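Local coordinates for bumblebee peptidoglycan recognition protein SA (Bombus, PDB 5XZ4) that probably binds bacterial peptidoglycan, with a preference for the Dap-type over the Lys-type, as a recognition protein of bumblebee innate immunity, at residues Tyr72-Gly77 with Val82-Gly87; Asn89-His94 with Tyr98-Val103; Ala146-Ala151 with Leu167-Thr172. All coordinates share one frame; numbering follows the deposited sequence.

Contact 1 of 3, residues Tyr72-Gly77 with Val82-Gly87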
loop_
_atom_site.group_PDB
_atom_site.type_symbol
_atom_site.label_atom_id
_atom_site.label_comp_id
_atom_site.label_asym_id
_atom_site.label_seq_id
_atom_site.Cartn_x
_atom_site.Cartn_y
_atom_site.Cartn_z
ATOM N N TYR A 72 -0.409 6.679 -0.067
ATOM C CA TYR A 72 0.079 5.277 -0.204
ATOM C C TYR A 72 0.999 5.111 -1.419
ATOM O O TYR A 72 0.842 5.795 -2.429
ATOM C CB TYR A 72 -1.092 4.288 -0.339
ATOM C CG TYR A 72 -2.045 4.347 0.847
ATOM C CD1 TYR A 72 -1.678 3.795 2.078
ATOM C CD2 TYR A 72 -3.311 5.003 0.771
ATOM C CE1 TYR A 72 -2.512 3.881 3.188
ATOM C CE2 TYR A 72 -4.154 5.090 1.901
ATOM C CZ TYR A 72 -3.762 4.505 3.090
ATOM O OH TYR A 72 -4.529 4.559 4.234
ATOM N N SER A 73 1.974 4.182 -1.312
ATOM C CA SER A 73 2.809 3.771 -2.461
ATOM C C SER A 73 1.995 3.001 -3.507
ATOM O O SER A 73 2.129 3.243 -4.714
ATOM C CB SER A 73 3.965 2.900 -1.948
ATOM O OG SER A 73 4.662 3.550 -0.899
ATOM N N PHE A 74 1.204 2.044 -3.017
ATOM C CA PHE A 74 0.315 1.224 -3.844
ATOM C C PHE A 74 -0.968 0.936 -3.075
ATOM O O PHE A 74 -0.964 0.930 -1.834
ATOM C CB PHE A 74 0.981 -0.151 -4.158
ATOM C CG PHE A 74 2.256 -0.054 -4.960
ATOM C CD1 PHE A 74 2.224 -0.019 -6.346
ATOM C CD2 PHE A 74 3.501 -0.011 -4.333
ATOM C CE1 PHE A 74 3.399 0.090 -7.084
ATOM C CE2 PHE A 74 4.681 0.078 -5.084
ATOM C CZ PHE A 74 4.629 0.134 -6.450
ATOM N N LEU A 75 -2.035 0.667 -3.837
ATOM C CA LEU A 75 -3.296 0.139 -3.263
ATOM C C LEU A 75 -3.549 -1.248 -3.789
ATOM O O LEU A 75 -3.133 -1.577 -4.942
ATOM C CB LEU A 75 -4.520 1.017 -3.582
ATOM C CG LEU A 75 -4.442 2.499 -3.216
ATOM C CD1 LEU A 75 -5.679 3.216 -3.780
ATOM C CD2 LEU A 75 -4.362 2.695 -1.732
ATOM N N ILE A 76 -4.206 -2.073 -2.981
ATOM C CA ILE A 76 -4.680 -3.399 -3.437
ATOM C C ILE A 76 -6.211 -3.353 -3.497
ATOM O O ILE A 76 -6.864 -3.097 -2.485
ATOM C CB ILE A 76 -4.233 -4.564 -2.498
ATOM C CG1 ILE A 76 -2.720 -4.516 -2.182
ATOM C CG2 ILE A 76 -4.685 -5.927 -3.074
ATOM C CD1 ILE A 76 -1.829 -4.765 -3.382
ATOM N N GLY A 77 -6.766 -3.599 -4.683
ATOM C CA GLY A 77 -8.215 -3.676 -4.850
ATOM C C GLY A 77 -8.798 -5.051 -4.613
ATOM O O GLY A 77 -8.111 -6.076 -4.789
ATOM N N VAL A 82 -3.286 -4.372 -8.466
ATOM C CA VAL A 82 -2.409 -3.421 -7.784
ATOM C C VAL A 82 -2.512 -2.073 -8.503
ATOM O O VAL A 82 -2.342 -2.006 -9.725
ATOM C CB VAL A 82 -0.934 -3.919 -7.798
ATOM C CG1 VAL A 82 -0.012 -2.908 -7.109
ATOM C CG2 VAL A 82 -0.806 -5.286 -7.131
ATOM N N TYR A 83 -2.756 -1.017 -7.723
ATOM C CA TYR A 83 -2.862 0.347 -8.228
ATOM C C TYR A 83 -1.642 1.159 -7.759
ATOM O O TYR A 83 -1.377 1.241 -6.555
ATOM C CB TYR A 83 -4.183 1.001 -7.723
ATOM C CG TYR A 83 -5.400 0.350 -8.324
ATOM C CD1 TYR A 83 -5.860 -0.888 -7.861
ATOM C CD2 TYR A 83 -6.053 0.939 -9.416
ATOM C CE1 TYR A 83 -6.938 -1.541 -8.470
ATOM C CE2 TYR A 83 -7.133 0.316 -10.030
ATOM C CZ TYR A 83 -7.571 -0.920 -9.580
ATOM O OH TYR A 83 -8.627 -1.521 -10.241
ATOM N N GLU A 84 -0.927 1.781 -8.686
ATOM C CA GLU A 84 0.228 2.612 -8.342
ATOM C C GLU A 84 -0.215 3.950 -7.781
ATOM O O GLU A 84 -0.972 4.654 -8.437
ATOM C CB GLU A 84 1.112 2.824 -9.571
ATOM C CG GLU A 84 2.364 3.622 -9.272
ATOM C CD GLU A 84 3.058 4.136 -10.505
ATOM O OE1 GLU A 84 2.394 4.504 -11.501
ATOM O OE2 GLU A 84 4.300 4.171 -10.502
ATOM N N GLY A 85 0.266 4.279 -6.579
ATOM C CA GLY A 85 0.065 5.598 -5.982
ATOM C C GLY A 85 1.347 6.388 -6.171
ATOM O O GLY A 85 1.754 6.659 -7.301
ATOM N N ARG A 86 2.059 6.612 -5.056
ATOM C CA ARG A 86 3.385 7.221 -5.138
ATOM C C ARG A 86 4.443 6.277 -5.770
ATOM O O ARG A 86 5.489 6.770 -6.218
ATOM C CB ARG A 86 3.851 7.689 -3.766
ATOM C CG ARG A 86 3.029 8.846 -3.237
ATOM C CD ARG A 86 3.411 9.235 -1.819
ATOM N NE ARG A 86 2.533 10.327 -1.344
ATOM C CZ ARG A 86 2.936 11.441 -0.733
ATOM N NH1 ARG A 86 4.213 11.671 -0.401
ATOM N NH2 ARG A 86 2.010 12.359 -0.425
ATOM N N GLY A 87 4.169 4.965 -5.785
ATOM C CA GLY A 87 4.992 3.994 -6.497
ATOM C C GLY A 87 6.209 3.533 -5.716
ATOM O O GLY A 87 6.357 3.762 -4.527
HETATM O O HOH W 1 5.828 5.399 -2.440
#

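Contact 2 of 3, residues Asn89-His94 with Tyr98-Val103. With SO4 (sulfate ion), chain C; SO4 (sulfate ion), chain D.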
loop_
_atom_site.group_PDB
_atom_site.type_symbol
_atom_site.label_atom_id
_atom_site.label_comp_id
_atom_site.label_asym_id
_atom_site.label_seq_id
_atom_site.Cartn_x
_atom_site.Cartn_y
_atom_site.Cartn_z
ATOM N N ASN A 89 9.311 4.494 -5.821
ATOM C CA ASN A 89 10.503 5.346 -5.730
ATOM C C ASN A 89 10.372 6.638 -4.927
ATOM O O ASN A 89 11.341 7.395 -4.808
ATOM C CB ASN A 89 11.043 5.621 -7.133
ATOM C CG ASN A 89 11.731 4.405 -7.741
ATOM O OD1 ASN A 89 12.914 4.147 -7.487
ATOM N ND2 ASN A 89 10.994 3.646 -8.525
ATOM N N ARG A 90 9.176 6.910 -4.406
ATOM C CA ARG A 90 8.909 8.214 -3.785
ATOM C C ARG A 90 8.554 8.112 -2.311
ATOM O O ARG A 90 7.882 7.159 -1.882
ATOM C CB ARG A 90 7.818 8.964 -4.574
ATOM C CG ARG A 90 8.359 9.490 -5.899
ATOM C CD ARG A 90 7.283 9.957 -6.862
ATOM N NE ARG A 90 7.876 10.596 -8.051
ATOM C CZ ARG A 90 8.236 9.961 -9.167
ATOM N NH1 ARG A 90 8.090 8.647 -9.290
ATOM N NH2 ARG A 90 8.740 10.652 -10.181
ATOM N N GLU A 91 8.986 9.114 -1.535
ATOM C CA GLU A 91 8.701 9.188 -0.101
ATOM C C GLU A 91 7.193 9.161 0.138
ATOM O O GLU A 91 6.405 9.764 -0.601
ATOM C CB GLU A 91 9.342 10.433 0.516
ATOM C CG GLU A 91 10.865 10.329 0.649
ATOM C CD GLU A 91 11.510 11.556 1.273
ATOM O OE1 GLU A 91 10.781 12.469 1.719
ATOM O OE2 GLU A 91 12.769 11.601 1.343
ATOM N N GLY A 92 6.793 8.433 1.159
ATOM C CA GLY A 92 5.368 8.245 1.436
ATOM C C GLY A 92 4.714 9.345 2.256
ATOM O O GLY A 92 5.402 10.219 2.799
ATOM N N ALA A 93 3.378 9.257 2.336
ATOM C CA ALA A 93 2.630 9.963 3.399
ATOM C C ALA A 93 1.635 8.964 3.961
ATOM O O ALA A 93 0.406 9.153 3.936
ATOM C CB ALA A 93 1.935 11.230 2.881
ATOM N N HIS A 94 2.174 7.842 4.437
ATOM C CA HIS A 94 1.377 6.750 4.969
ATOM C C HIS A 94 1.775 6.311 6.402
ATOM O O HIS A 94 0.910 5.821 7.132
ATOM C CB HIS A 94 1.395 5.529 4.017
ATOM C CG HIS A 94 2.762 5.122 3.548
ATOM N ND1 HIS A 94 3.627 4.365 4.322
ATOM C CD2 HIS A 94 3.406 5.366 2.377
ATOM C CE1 HIS A 94 4.748 4.185 3.643
ATOM N NE2 HIS A 94 4.654 4.777 2.464
ATOM N N TYR A 98 8.531 6.240 8.982
ATOM C CA TYR A 98 8.929 5.220 7.998
ATOM C C TYR A 98 8.732 5.661 6.556
ATOM O O TYR A 98 9.040 4.886 5.641
ATOM C CB TYR A 98 8.177 3.901 8.231
ATOM C CG TYR A 98 8.704 3.193 9.461
ATOM C CD1 TYR A 98 8.356 3.634 10.757
ATOM C CD2 TYR A 98 9.595 2.110 9.338
ATOM C CE1 TYR A 98 8.889 3.017 11.899
ATOM C CE2 TYR A 98 10.129 1.484 10.482
ATOM C CZ TYR A 98 9.763 1.936 11.747
ATOM O OH TYR A 98 10.278 1.325 12.892
ATOM N N ASN A 99 8.270 6.889 6.329
ATOM C CA ASN A 99 7.987 7.370 4.957
ATOM C C ASN A 99 9.204 7.451 4.036
ATOM O O ASN A 99 9.057 7.412 2.811
ATOM C CB ASN A 99 7.244 8.714 4.993
ATOM C CG ASN A 99 5.792 8.562 5.402
ATOM O OD1 ASN A 99 5.085 7.663 4.934
ATOM N ND2 ASN A 99 5.325 9.469 6.263
ATOM N N LYS A 100 10.407 7.510 4.625
ATOM C CA LYS A 100 11.652 7.563 3.847
ATOM C C LYS A 100 12.367 6.208 3.720
ATOM O O LYS A 100 13.444 6.116 3.086
ATOM C CB LYS A 100 12.601 8.636 4.420
ATOM C CG LYS A 100 12.003 10.030 4.496
ATOM C CD LYS A 100 13.082 11.070 4.751
ATOM C CE LYS A 100 12.655 12.124 5.757
ATOM N NZ LYS A 100 11.471 12.920 5.364
ATOM N N LYS A 101 11.795 5.161 4.304
ATOM C CA LYS A 101 12.469 3.866 4.333
ATOM C C LYS A 101 11.548 2.681 4.099
ATOM O O LYS A 101 11.852 1.547 4.469
ATOM C CB LYS A 101 13.353 3.716 5.591
ATOM C CG LYS A 101 12.639 3.895 6.922
ATOM C CD LYS A 101 13.581 3.628 8.090
ATOM C CE LYS A 101 12.879 3.896 9.403
ATOM N NZ LYS A 101 13.838 3.860 10.538
ATOM N N SER A 102 10.419 2.938 3.436
ATOM C CA SER A 102 9.441 1.898 3.184
ATOM C C SER A 102 8.619 2.235 1.966
ATOM O O SER A 102 8.639 3.379 1.507
ATOM C CB SER A 102 8.510 1.766 4.388
ATOM O OG SER A 102 7.579 2.859 4.453
ATOM N N VAL A 103 7.929 1.221 1.470
ATOM C CA VAL A 103 6.721 1.435 0.661
ATOM C C VAL A 103 5.523 1.037 1.499
ATOM O O VAL A 103 5.584 0.073 2.282
ATOM C CB VAL A 103 6.755 0.722 -0.710
ATOM C CG1 VAL A 103 7.707 1.431 -1.660
ATOM C CG2 VAL A 103 7.116 -0.731 -0.546
HETATM S S SO4 C . 8.546 10.736 8.133
HETATM O O1 SO4 C . 7.652 11.292 7.085
HETATM O O2 SO4 C . 8.759 9.285 7.980
HETATM O O3 SO4 C . 9.864 11.418 8.120
HETATM O O4 SO4 C . 7.909 10.993 9.451
HETATM S S SO4 D . 8.922 14.204 -9.237
HETATM O O1 SO4 D . 7.863 14.906 -10.007
HETATM O O2 SO4 D . 9.631 13.253 -10.117
HETATM O O3 SO4 D . 9.941 15.182 -8.802
HETATM O O4 SO4 D . 8.342 13.481 -8.068
HETATM O O HOH W 2 6.846 5.299 0.624
#

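Contact 3 of 3, residues Ala146-Ala151 with Leu167-Thr172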
loop_
_atom_site.group_PDB
_atom_site.type_symbol
_atom_site.label_atom_id
_atom_site.label_comp_id
_atom_site.label_asym_id
_atom_site.label_seq_id
_atom_site.Cartn_x
_atom_site.Cartn_y
_atom_site.Cartn_z
ATOM N N ALA A 146 1.100 -1.418 9.976
ATOM C CA ALA A 146 1.266 -0.043 10.495
ATOM C C ALA A 146 1.188 0.081 12.028
ATOM O O ALA A 146 1.995 0.807 12.643
ATOM C CB ALA A 146 0.248 0.889 9.843
ATOM N N LYS A 147 0.259 -0.669 12.627
ATOM C CA LYS A 147 0.028 -0.615 14.075
ATOM C C LYS A 147 1.255 -1.025 14.907
ATOM O O LYS A 147 1.305 -0.713 16.078
ATOM C CB LYS A 147 -1.182 -1.478 14.485
ATOM C CG LYS A 147 -1.071 -2.977 14.192
ATOM C CD LYS A 147 -2.367 -3.732 14.489
ATOM C CE LYS A 147 -2.725 -3.693 15.962
ATOM N NZ LYS A 147 -4.083 -4.217 16.271
ATOM N N GLN A 148 2.217 -1.727 14.303
ATOM C CA GLN A 148 3.433 -2.162 15.014
ATOM C C GLN A 148 4.401 -1.012 15.257
ATOM O O GLN A 148 5.236 -1.104 16.167
ATOM C CB GLN A 148 4.142 -3.251 14.210
ATOM C CG GLN A 148 3.358 -4.534 14.131
ATOM C CD GLN A 148 4.074 -5.596 13.321
ATOM O OE1 GLN A 148 3.614 -6.004 12.260
ATOM N NE2 GLN A 148 5.209 -6.075 13.847
ATOM N N VAL A 149 4.293 0.064 14.456
ATOM C CA VAL A 149 5.233 1.200 14.518
ATOM C C VAL A 149 4.620 2.595 14.694
ATOM O O VAL A 149 5.361 3.566 14.841
ATOM C CB VAL A 149 6.213 1.226 13.324
ATOM C CG1 VAL A 149 7.137 0.017 13.389
ATOM C CG2 VAL A 149 5.482 1.333 11.984
ATOM N N THR A 150 3.293 2.687 14.606
ATOM C CA THR A 150 2.587 3.950 14.814
ATOM C C THR A 150 1.309 3.682 15.593
ATOM O O THR A 150 0.788 2.560 15.600
ATOM C CB THR A 150 2.186 4.615 13.469
ATOM O OG1 THR A 150 1.427 3.688 12.675
ATOM C CG2 THR A 150 3.395 5.115 12.689
ATOM N N ALA A 151 0.785 4.739 16.225
ATOM C CA ALA A 151 -0.477 4.632 16.962
ATOM C C ALA A 151 -1.640 4.691 15.989
ATOM O O ALA A 151 -2.045 5.781 15.547
ATOM C CB ALA A 151 -0.590 5.723 18.025
ATOM N N LEU A 167 6.563 -15.233 5.349
ATOM C CA LEU A 167 7.867 -15.345 6.012
ATOM C C LEU A 167 8.539 -13.998 6.194
ATOM O O LEU A 167 9.345 -13.821 7.100
ATOM C CB LEU A 167 8.835 -16.273 5.242
ATOM C CG LEU A 167 8.531 -17.770 5.197
ATOM C CD1 LEU A 167 9.633 -18.508 4.436
ATOM C CD2 LEU A 167 8.371 -18.339 6.598
ATOM N N GLU A 168 8.205 -13.045 5.321
ATOM C CA GLU A 168 8.787 -11.701 5.382
ATOM C C GLU A 168 8.268 -10.881 6.558
ATOM O O GLU A 168 8.876 -9.870 6.913
ATOM C CB GLU A 168 8.566 -10.929 4.070
ATOM C CG GLU A 168 9.138 -11.621 2.832
ATOM C CD GLU A 168 8.159 -12.547 2.134
ATOM O OE1 GLU A 168 7.131 -12.947 2.696
ATOM O OE2 GLU A 168 8.425 -12.923 0.973
ATOM N N TRP A 169 7.129 -11.284 7.125
ATOM C CA TRP A 169 6.571 -10.551 8.291
ATOM C C TRP A 169 7.495 -10.691 9.502
ATOM O O TRP A 169 7.976 -11.788 9.776
ATOM C CB TRP A 169 5.156 -11.042 8.632
ATOM C CG TRP A 169 4.611 -10.314 9.844
ATOM C CD1 TRP A 169 4.146 -9.019 9.886
ATOM C CD2 TRP A 169 4.596 -10.798 11.195
ATOM N NE1 TRP A 169 3.811 -8.693 11.186
ATOM C CE2 TRP A 169 4.069 -9.763 12.004
ATOM C CE3 TRP A 169 4.934 -12.025 11.791
ATOM C CZ2 TRP A 169 3.888 -9.901 13.391
ATOM C CZ3 TRP A 169 4.761 -12.165 13.185
ATOM C CH2 TRP A 169 4.229 -11.110 13.963
ATOM N N VAL A 170 7.733 -9.591 10.213
ATOM C CA VAL A 170 8.565 -9.599 11.426
ATOM C C VAL A 170 7.780 -9.083 12.644
ATOM O O VAL A 170 7.048 -8.096 12.553
ATOM C CB VAL A 170 9.902 -8.839 11.235
ATOM C CG1 VAL A 170 10.767 -9.516 10.170
ATOM C CG2 VAL A 170 9.714 -7.370 10.922
ATOM N N PRO A 171 7.922 -9.757 13.787
ATOM C CA PRO A 171 7.257 -9.297 15.011
ATOM C C PRO A 171 7.812 -7.990 15.591
ATOM O O PRO A 171 7.076 -7.287 16.304
ATOM C CB PRO A 171 7.466 -10.465 15.982
ATOM C CG PRO A 171 8.637 -11.214 15.453
ATOM C CD PRO A 171 8.594 -11.061 13.966
ATOM N N THR A 172 9.076 -7.664 15.304
ATOM C CA THR A 172 9.605 -6.283 15.553
ATOM C C THR A 172 10.429 -5.748 14.356
ATOM O O THR A 172 11.334 -6.436 13.877
ATOM C CB THR A 172 10.410 -6.097 16.886
ATOM O OG1 THR A 172 11.497 -7.027 16.955
ATOM C CG2 THR A 172 9.526 -6.215 18.134
HETATM O O HOH W 3 5.812 -4.872 16.540
#

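Contact 1 of 3, residues Tyr72-Gly77 with Val82-Gly87
Leu75 and Tyr83 form the one hydrogen-bonded pair of an antiparallel beta hairpin, strands 74-76 and 82-84, which makes one edge of the mixed sheet in this amidase-like PGRP fold. Their backbone bonds are matched: Leu75 N to Tyr83 O and Tyr83 N to Leu75 O both measure 2.9 Å. Phe74 with Glu84 and Ile76 with Val82 are the flanking non-hydrogen-bonded pairs.

Beyond the strands the chains remain joined through backbone bonds to carbonyls. Ser73 O accepts from Gly85 N, which sits above the carbonyl plane, and from Gly87 N, which uses an in-plane lone pair. Arg86 N gives Tyr72 O an almost straight bond of 3.0 Å. A side chain at Gly85 would run into Tyr72 O.

On the face of Phe74, Ile76 and Val82, which Glu84 shares, the contacts are mainly apolar, and the three pack on helix 118-134. Val82 spreads its two branches: CG1, anti to its backbone N (chi1 179°), meets Phe74 CD1 at 3.7 Å, while CG2 lies alongside Ile76 CD1. Gly87 CA lies over one face of the Phe74 ring, and Trp88 meets that ring edge-to-face. Leu75 and Tyr83 turn to the other face, toward helix 47-64, and Asp79 takes the Tyr83 hydroxyl.

A water joins the two segments beyond the strands, 2.7 Å from Ser73 OG, itself bonded to Gly104 N, and 2.7 Å from Gly87 O.

Contact 2 of 3, residues Asn89-His94 with Tyr98-Val103
Gly92 N donates to Asn99 O at 3.0 Å, joining the irregular segment 89-94 to the type I beta turn of Tyr98-Lys101 that leads into strand 102-107. Asn99 has the largest share of the contact. Its OD1 accepts from His94 N at 3.0 Å, with the donor tilted 26° from the amide plane, and also from Thr95 N just beyond. The same oxygen lies 3.6 Å above the centre of the His94 ring, the amide standing almost at right angles to the imidazole. His94 reaches this place with CG between its backbone N and carbonyl carbon (chi1 49°), which tucks the ring beneath the amide. Ser102 OG meets the ring at its edge, 3.2 Å from His94 CE1, and gives its proton to Tyr98 O. A water, also in the ring plane, lies within hydrogen-bonding distance of His94 NE2 and Ser102 O.

The extended Glu91 chain crosses Lys100, its OE2 lying 3.5 Å from Lys100 CD; the salt bridge from OE1 to NZ is long. A sulfate, probably from the crystallisation liquor, is gripped by Asn99 N and ND2 and by Gly97 N. With an alanine at the Asn99 position, His94 N and Thr95 N are likely to lose their shared acceptor, and the imidazole face the oxygen above it. With both ends of one amide engaged, on backbone N-H groups and on an anion, the rotation of Asn99 is probably fixed, and the N-H groups of Gly97 and Asn99 make a spot that would suit an anion.

Contact 3 of 3, residues Ala146-Ala151 with Leu167-Thr172
The indole of Trp169 has Pro171 N over one face, 3.9 Å above the plane and offset toward the rim, while the amide of Gln148 comes to its edge at NE1. Trp169 NE1 donates to Gln148 OE1 at 2.9 Å. The bond is somewhat bent, the oxygen lies tilted from the ring plane, and the two flat groups are turned 50° against each other.

The other end of the amide serves the backbone of the same tail. Gln148 NE2 sends a nearly straight bond of 3.0 Å to Val170 O, which lies in the amide plane, and a second N-H goes to a water, also 3.0 Å from NE2. That water in turn donates to Pro171 O at 2.7 Å. The extended Gln148 chain carries the amide across to the tail, whereas Trp169, with chi1 at 179°, swings its indole away from its own N-H and brings the edge round to meet it.

Gly145 N and Gln160 NE2 also donate to Gln148 OE1, so three N-H groups converge on this one oxygen and probably fix which way round the amide sits.

One glutamine thus makes a polar surface contact that ties the loop after strand 141-145, an edge strand of the sheet, to the C-terminal tail that follows helix 157-163 in an amidase-like PGRP fold.

From the N terminus, contact 1 comes first and closes the short turn between strands 74-76 and 82-84. Contact 2 follows directly, closing a short bend within the connection from strand 82-84 to strand 102-107, the sheet neighbour of 74-76. Contact 3 spans a longer excursion through helix 157-163 and joins the end of strand 141-145 to the C-terminal tail. The three lie in series, none nested or crossing. Contacts 1 and 2 touch through Arg86 NH1 and Glu91 O, a probable hydrogen bond; contacts 2 and 3 meet where Tyr98 OH packs on Val149 CG1. Contacts 1 and 3 stay apart, about 8 Å between nearest atoms, toward opposite edges of the sheet.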